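PDB 3LIU: putative cell adhesion protein from Parabacteroides distasonis, which probably serves as a structural subunit of a fimbrium of the FimA/Mfa1 family and, as such, takes part in cell adhesion. Local coordinates for residues Val87-Ala92 and Ser212-Thr217; Ile114-Glu119 and Arg173-Ile178; Asn250-Glu253 and Gly259-Thr262. All blocks are in the same frame, centred on the assembly; numbering follows the deposited sequence. Where two conformers were deposited one is given.

Contact 1: Val87-Ala92 and Ser212-Thr217; sequences VVVANA and SSVAST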
loop_
_atom_site.group_PDB
_atom_site.type_symbol
_atom_site.label_atom_id
_atom_site.label_comp_id
_atom_site.label_asym_id
_atom_site.label_seq_id
_atom_site.Cartn_x
_atom_site.Cartn_y
_atom_site.Cartn_z
ATOM N N VAL A 87 13.777 -10.857 11.055
ATOM C CA VAL A 87 12.661 -10.181 10.416
ATOM C C VAL A 87 11.797 -11.221 9.681
ATOM O O VAL A 87 12.297 -12.203 9.128
ATOM C CB VAL A 87 13.140 -9.018 9.486
ATOM C CG1 VAL A 87 14.257 -9.477 8.527
ATOM C CG2 VAL A 87 11.961 -8.399 8.709
ATOM N N VAL A 88 10.493 -11.010 9.700
ATOM C CA VAL A 88 9.562 -11.932 9.125
ATOM C C VAL A 88 8.801 -11.204 8.043
ATOM O O VAL A 88 8.298 -10.094 8.267
ATOM C CB VAL A 88 8.575 -12.413 10.200
ATOM C CG1 VAL A 88 7.550 -13.414 9.625
ATOM C CG2 VAL A 88 9.353 -13.010 11.357
ATOM N N VAL A 89 8.694 -11.849 6.882
ATOM C CA VAL A 89 7.915 -11.360 5.775
ATOM C C VAL A 89 6.819 -12.366 5.433
ATOM O O VAL A 89 7.081 -13.530 5.151
ATOM C CB VAL A 89 8.801 -11.110 4.505
ATOM C CG1 VAL A 89 7.892 -10.692 3.285
ATOM C CG2 VAL A 89 9.864 -10.025 4.783
ATOM N N ALA A 90 5.582 -11.915 5.410
ATOM C CA ALA A 90 4.458 -12.750 4.954
ATOM C C ALA A 90 4.186 -12.558 3.480
ATOM O O ALA A 90 4.202 -11.426 2.970
ATOM C CB ALA A 90 3.161 -12.435 5.760
ATOM N N ASN A 91 3.891 -13.676 2.816
ATOM C CA ASN A 91 3.309 -13.691 1.471
ATOM C C ASN A 91 4.254 -13.146 0.379
ATOM O O ASN A 91 3.819 -12.543 -0.582
ATOM C CB ASN A 91 1.969 -12.948 1.467
ATOM C CG ASN A 91 0.941 -13.581 2.415
ATOM O OD1 ASN A 91 0.909 -14.788 2.561
ATOM N ND2 ASN A 91 0.146 -12.750 3.102
ATOM N N ALA A 92 5.554 -13.322 0.559
ATOM C CA ALA A 92 6.506 -12.914 -0.464
ATOM C C ALA A 92 6.278 -13.702 -1.752
ATOM O O ALA A 92 6.134 -14.943 -1.731
ATOM C CB ALA A 92 7.939 -13.076 0.025
ATOM N N SER A 212 8.394 -0.968 -3.725
ATOM C CA SER A 212 8.522 -0.702 -2.270
ATOM C C SER A 212 9.636 -1.562 -1.683
ATOM O O SER A 212 9.964 -2.633 -2.207
ATOM C CB SER A 212 7.201 -1.014 -1.528
ATOM O OG SER A 212 7.316 -0.915 -0.090
ATOM N N SER A 213 10.223 -1.118 -0.587
ATOM C CA SER A 213 11.040 -2.022 0.250
ATOM C C SER A 213 10.090 -3.052 0.924
ATOM O O SER A 213 8.921 -2.767 1.143
ATOM C CB SER A 213 11.802 -1.216 1.322
ATOM O OG SER A 213 12.779 -0.414 0.706
ATOM N N VAL A 214 10.604 -4.225 1.264
ATOM C CA VAL A 214 9.782 -5.269 1.845
ATOM C C VAL A 214 9.507 -5.027 3.347
ATOM O O VAL A 214 8.476 -5.441 3.850
ATOM C CB VAL A 214 10.375 -6.671 1.599
ATOM C CG1 VAL A 214 11.638 -6.932 2.433
ATOM C CG2 VAL A 214 9.308 -7.742 1.833
ATOM N N ALA A 215 10.437 -4.393 4.051
ATOM C CA ALA A 215 10.298 -4.222 5.499
ATOM C C ALA A 215 11.056 -2.998 5.954
ATOM O O ALA A 215 11.925 -2.503 5.213
ATOM C CB ALA A 215 10.760 -5.464 6.218
ATOM N N SER A 216 10.686 -2.513 7.152
ATOM C CA SER A 216 11.345 -1.438 7.854
ATOM C C SER A 216 11.940 -1.920 9.181
ATOM O O SER A 216 11.471 -2.899 9.781
ATOM C CB SER A 216 10.362 -0.296 8.140
ATOM O OG SER A 216 9.326 -0.743 8.979
ATOM N N THR A 217 12.945 -1.197 9.664
ATOM C CA THR A 217 13.592 -1.520 10.928
ATOM C C THR A 217 12.637 -1.434 12.107
ATOM O O THR A 217 12.569 -2.344 12.971
ATOM C CB THR A 217 14.767 -0.566 11.208
ATOM O OG1 THR A 217 15.773 -0.789 10.223
ATOM C CG2 THR A 217 15.337 -0.847 12.544
#
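Val89 and Val214 meet through both methyls of the former: CG1 of Val89 lies 3.6 Å from Val214 CG2, and Val89 CG2 is 3.8 Å from that same Val214 methyl. A single branch thus nestles into the fork of the other valine, which the trans setting at chi1 (175°) of Val89 turns to meet it, one methyl anti to the backbone N and the other anti to the carbonyl carbon. This is the tight part of the contact. The second pair is looser, with Val87 CG2 4.0 Å from Ala215 CB, and it describes one of two conformers deposited for Val87.

Neighbouring elements enclose the contact. Val87 and Val89 point from the same face of strand 82-90, and Phe109 of helix 106-110 touches both of them, while backbone bonds to strands 45-52 and 127-136 flank the strand. Across the contact, strand 193-213 has just ended; Ser128 OG is hydrogen-bonded to Val214 O, and Ala215 rests on Ser128. Beyond Ala215 the loop carries on, with the CB atoms of Ser216 and Thr217 directed away, and Thr217 reaches the solvent.

No hydrogen bond or charge links the two segments. The join is therefore a purely apolar one, in which strand 82-90, within the FimA family region, meets the loop that follows strand 193-213 through close methyl fit, without the directionality of polar bonds.

Contact 2: Ile114-Glu119 and Arg173-Ile178; sequences INLSDE and RDVASI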
loop_
_atom_site.group_PDB
_atom_site.type_symbol
_atom_site.label_atom_id
_atom_site.label_comp_id
_atom_site.label_asym_id
_atom_site.label_seq_id
_atom_site.Cartn_x
_atom_site.Cartn_y
_atom_site.Cartn_z
ATOM N N ILE A 114 9.891 -5.083 -3.629
ATOM C CA ILE A 114 8.696 -5.886 -4.005
ATOM C C ILE A 114 7.927 -5.127 -5.116
ATOM O O ILE A 114 8.110 -3.903 -5.275
ATOM C CB ILE A 114 7.784 -6.240 -2.761
ATOM C CG1 ILE A 114 7.388 -4.973 -2.000
ATOM C CG2 ILE A 114 8.475 -7.368 -1.922
ATOM C CD1 ILE A 114 6.430 -5.141 -0.693
ATOM N N ASN A 115 7.092 -5.849 -5.873
ATOM C CA ASN A 115 6.418 -5.327 -7.067
ATOM C C ASN A 115 4.906 -5.387 -6.920
ATOM O O ASN A 115 4.339 -6.405 -6.514
ATOM C CB ASN A 115 6.850 -6.104 -8.295
ATOM C CG ASN A 115 8.340 -6.099 -8.466
ATOM O OD1 ASN A 115 8.937 -5.059 -8.814
ATOM N ND2 ASN A 115 8.969 -7.242 -8.186
ATOM N N LEU A 116 4.270 -4.267 -7.213
ATOM C CA LEU A 116 2.844 -4.051 -6.899
ATOM C C LEU A 116 1.950 -5.026 -7.625
ATOM O O LEU A 116 0.979 -5.482 -7.063
ATOM C CB LEU A 116 2.422 -2.597 -7.196
ATOM C CG LEU A 116 0.988 -2.238 -6.774
ATOM C CD1 LEU A 116 0.756 -2.495 -5.246
ATOM C CD2 LEU A 116 0.650 -0.732 -7.089
ATOM N N SER A 117 2.330 -5.397 -8.847
ATOM C CA SER A 117 1.545 -6.297 -9.635
ATOM C C SER A 117 1.429 -7.702 -9.019
ATOM O O SER A 117 0.536 -8.451 -9.435
ATOM C CB SER A 117 2.103 -6.366 -11.095
ATOM O OG SER A 117 3.415 -6.904 -11.080
ATOM N N ASP A 118 2.306 -8.059 -8.061
ATOM C CA ASP A 118 2.137 -9.267 -7.282
ATOM C C ASP A 118 1.118 -9.162 -6.166
ATOM O O ASP A 118 0.788 -10.197 -5.595
ATOM C CB ASP A 118 3.433 -9.718 -6.601
ATOM C CG ASP A 118 4.516 -10.127 -7.592
ATOM O OD1 ASP A 118 4.170 -10.609 -8.656
ATOM O OD2 ASP A 118 5.694 -9.966 -7.283
ATOM N N GLU A 119 0.636 -7.965 -5.820
ATOM C CA GLU A 119 -0.213 -7.832 -4.598
ATOM C C GLU A 119 -1.697 -8.129 -4.840
ATOM O O GLU A 119 -2.504 -7.230 -5.011
ATOM C CB GLU A 119 -0.040 -6.458 -3.954
ATOM C CG GLU A 119 1.404 -6.099 -3.637
ATOM C CD GLU A 119 2.017 -6.932 -2.498
ATOM O OE1 GLU A 119 1.329 -7.790 -1.869
ATOM O OE2 GLU A 119 3.225 -6.745 -2.261
ATOM N N ARG A 173 1.051 -4.668 7.026
ATOM C CA ARG A 173 0.958 -4.743 5.564
ATOM C C ARG A 173 1.909 -3.754 4.903
ATOM O O ARG A 173 2.186 -2.702 5.444
ATOM C CB ARG A 173 -0.455 -4.472 5.073
ATOM C CG ARG A 173 -1.495 -5.500 5.480
ATOM C CD ARG A 173 -2.869 -5.109 4.914
ATOM N NE ARG A 173 -3.975 -5.947 5.402
ATOM C CZ ARG A 173 -4.569 -5.840 6.600
ATOM N NH1 ARG A 173 -4.166 -4.963 7.477
ATOM N NH2 ARG A 173 -5.584 -6.639 6.931
ATOM N N ASP A 174 2.382 -4.115 3.716
ATOM C CA ASP A 174 3.267 -3.285 2.939
ATOM C C ASP A 174 2.460 -2.435 1.915
ATOM O O ASP A 174 3.043 -1.648 1.191
ATOM C CB ASP A 174 4.308 -4.163 2.210
ATOM C CG ASP A 174 5.460 -4.656 3.123
ATOM O OD1 ASP A 174 5.467 -4.431 4.351
ATOM O OD2 ASP A 174 6.408 -5.278 2.574
ATOM N N VAL A 175 1.130 -2.595 1.844
ATOM C CA VAL A 175 0.307 -1.837 0.928
ATOM C C VAL A 175 -0.657 -0.926 1.739
ATOM O O VAL A 175 -0.864 -1.143 2.937
ATOM C CB VAL A 175 -0.529 -2.735 -0.046
ATOM C CG1 VAL A 175 0.358 -3.441 -1.079
ATOM C CG2 VAL A 175 -1.356 -3.743 0.730
ATOM N N ALA A 176 -1.237 0.056 1.051
ATOM C CA ALA A 176 -2.354 0.902 1.531
ATOM C C ALA A 176 -3.563 0.575 0.684
ATOM O O ALA A 176 -3.416 0.056 -0.440
ATOM C CB ALA A 176 -2.020 2.438 1.407
ATOM N N SER A 177 -4.760 0.894 1.210
ATOM C CA SER A 177 -6.006 0.646 0.510
ATOM C C SER A 177 -6.638 1.976 0.196
ATOM O O SER A 177 -6.731 2.818 1.093
ATOM C CB SER A 177 -6.953 -0.139 1.402
ATOM O OG SER A 177 -8.275 -0.122 0.865
ATOM N N ILE A 178 -7.027 2.203 -1.064
ATOM C CA ILE A 178 -7.658 3.457 -1.436
ATOM C C ILE A 178 -9.015 3.154 -2.047
ATOM O O ILE A 178 -9.138 2.304 -2.959
ATOM C CB ILE A 178 -6.793 4.309 -2.432
ATOM C CG1 ILE A 178 -5.450 4.665 -1.817
ATOM C CG2 ILE A 178 -7.517 5.597 -2.837
ATOM C CD1 ILE A 178 -4.438 5.392 -2.790
#
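A chi1 of 55° sets CG1 of Ile114 between its backbone N and carbonyl carbon, and an extended chi2 (179°) then carries CD1 out to Asp174. Glu119 behaves differently, since its chain folds at chi2 (-69°) and lays its middle against Val175. Strand 113-115 runs into the 3-10 segment 116-118, where Asp118 N bonds to Asn115 O, and Glu119 follows it, its N bonded to Leu116 O. Residues 114-119 face Asp174 and Val175, near the broken N-terminal part of strand 172-185 and close to the centre of the chain.

Ile114 and Asp174 cross at about a right angle, with Ile114 CD1 3.3 Å from Asp174 OD2 and 3.7 Å from Asp174 CB. The other carboxylate oxygen, Asp174 OD1, is gripped by a salt bridge to Arg356 and a hydrogen bond with Ser128 OG.

Glu119 is likewise buried and likewise compensated. Lys123 forms a salt bridge with OE1, while OE2 bonds to Thr126 and Tyr285. These partners fix the carboxylate, so that its hydrocarbon stem and one face are left to Val175. The two acids stand 6.0 Å apart at Glu119 OE2 and Asp174 OD2; their basic neighbours would be expected to ease any repulsion.

Val175 CG1 gathers the second half of the contact. It sits 3.8 Å from Glu119 CG and over the carboxylate face at 4.1 Å from Glu119 CD, with Leu116 CD1 more distant at 4.3 Å.

Contact 3: Asn250-Glu253 and Gly259-Thr262; sequences NIDE and GLQT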
loop_
_atom_site.group_PDB
_atom_site.type_symbol
_atom_site.label_atom_id
_atom_site.label_comp_id
_atom_site.label_asym_id
_atom_site.label_seq_id
_atom_site.Cartn_x
_atom_site.Cartn_y
_atom_site.Cartn_z
ATOM N N ASN A 250 -1.346 15.220 -26.767
ATOM C CA ASN A 250 -0.911 14.264 -25.749
ATOM C C ASN A 250 -1.678 14.477 -24.477
ATOM O O ASN A 250 -1.353 15.364 -23.691
ATOM C CB ASN A 250 0.587 14.346 -25.423
ATOM C CG ASN A 250 1.025 13.266 -24.397
ATOM O OD1 ASN A 250 0.257 12.339 -24.067
ATOM N ND2 ASN A 250 2.251 13.398 -23.881
ATOM N N ILE A 251 -2.672 13.644 -24.242
ATOM C CA ILE A 251 -3.412 13.759 -23.015
ATOM C C ILE A 251 -3.033 12.715 -21.963
ATOM O O ILE A 251 -3.675 12.666 -20.904
ATOM C CB ILE A 251 -4.917 13.823 -23.295
ATOM C CG1 ILE A 251 -5.457 12.505 -23.795
ATOM C CG2 ILE A 251 -5.224 14.944 -24.337
ATOM C CD1 ILE A 251 -6.988 12.451 -23.735
ATOM N N ASP A 252 -2.000 11.899 -22.227
ATOM C CA ASP A 252 -1.536 10.903 -21.237
ATOM C C ASP A 252 -0.672 11.486 -20.124
ATOM O O ASP A 252 -0.289 10.776 -19.197
ATOM C CB ASP A 252 -0.786 9.726 -21.896
ATOM C CG ASP A 252 -0.711 8.508 -20.979
ATOM O OD1 ASP A 252 -1.785 8.099 -20.503
ATOM O OD2 ASP A 252 0.407 7.966 -20.733
ATOM N N GLU A 253 -0.382 12.769 -20.251
ATOM C CA GLU A 253 0.429 13.531 -19.321
ATOM C C GLU A 253 -0.294 14.875 -19.178
ATOM O O GLU A 253 -1.084 15.255 -20.067
ATOM C CB GLU A 253 1.830 13.701 -19.923
ATOM C CG GLU A 253 2.930 14.163 -18.982
ATOM C CD GLU A 253 4.321 13.771 -19.466
ATOM O OE1 GLU A 253 4.398 13.145 -20.539
ATOM O OE2 GLU A 253 5.322 14.071 -18.770
ATOM N N GLY A 259 5.011 11.765 -17.052
ATOM C CA GLY A 259 5.647 10.552 -17.522
ATOM C C GLY A 259 4.755 9.475 -18.130
ATOM O O GLY A 259 3.540 9.384 -17.870
ATOM N N LEU A 260 5.380 8.627 -18.935
ATOM C CA LEU A 260 4.737 7.400 -19.357
ATOM C C LEU A 260 4.862 6.433 -18.192
ATOM O O LEU A 260 5.920 5.924 -17.904
ATOM C CB LEU A 260 5.389 6.832 -20.623
ATOM C CG LEU A 260 4.927 5.487 -21.207
ATOM C CD1 LEU A 260 3.440 5.504 -21.555
ATOM C CD2 LEU A 260 5.749 5.126 -22.490
ATOM N N GLN A 261 3.737 6.187 -17.551
ATOM C CA GLN A 261 3.630 5.279 -16.450
ATOM C C GLN A 261 3.084 3.948 -17.002
ATOM O O GLN A 261 2.475 3.885 -18.070
ATOM C CB GLN A 261 2.658 5.877 -15.408
ATOM C CG GLN A 261 3.108 7.255 -14.933
ATOM C CD GLN A 261 2.295 7.779 -13.743
ATOM O OE1 GLN A 261 1.428 7.077 -13.206
ATOM N NE2 GLN A 261 2.618 8.990 -13.302
ATOM N N THR A 262 3.311 2.884 -16.247
ATOM C CA THR A 262 2.887 1.541 -16.643
ATOM C C THR A 262 1.443 1.244 -16.239
ATOM O O THR A 262 1.053 1.349 -15.056
ATOM C CB THR A 262 3.854 0.516 -16.023
ATOM O OG1 THR A 262 5.197 0.799 -16.472
ATOM C CG2 THR A 262 3.471 -0.947 -16.379
HETATM O O HOH W 1 1.198 6.532 -18.834
#
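The carboxylate of Glu253 is met on its face by the backbone of Gly259: Gly259 N lies 2.9 Å from Glu253 OE2, almost straight above the carboxylate plane (83° out of it), with a nearly linear N-H line of 167°. Glu253 was modelled in two conformers, and the bond belongs to one of them. The second flat group, the Asp252 carboxylate, has separate partners for its two oxygens. OD1 takes the backbone N of Phe244, whereas OD2 turns to the opposing segment. A third, the Asn250 amide, closes an Asx turn: its OD1 accepts from Asp252 N at 2.9 Å, the donor standing above the amide carbonyl plane.

Polar links draw 250-253 onto 259-262 within the loop between strands 238-240 and 262-263. Glu253 reaches across because its CG is anti to the backbone N (chi1 -165°) and the chain stays extended beyond it. Gly259, with positive phi, offers its N-H to this acid and its carbonyl to Lys257, whose NZ also bonds to Asp252 O and so bridges the two arms a second time.

Leu260 adds little: its CD1 comes within 4.0 Å of Asp252 OD2, the two side chains crossing at a slant, and Leu260 remains exposed to solvent.

A water completes the link. It donates to Asp252 OD2 at 2.5 Å, a length short enough to be treated with caution, and accepts from Gln261 N at 2.9 Å.

Running from the N terminus, the chain first lays down 87-92 on strand 82-90 and then 114-119. Contact 2 closes when 173-178 returns to 114-119, and contact 1 closes only later, when 212-217 reaches 87-92; contact 2 is therefore nested within the loop of contact 1. The two are neighbours, their centres 11 Å apart, and a probable hydrogen bond from Ile114 N to Ser212 O joins them directly. Together they tie strands 82-90 and 172-185 to the region of strands 113-115 and 193-213. Contact 3 follows in series, closing a short loop ahead of strand 262-263, its centre about 22 Å from that of contact 2.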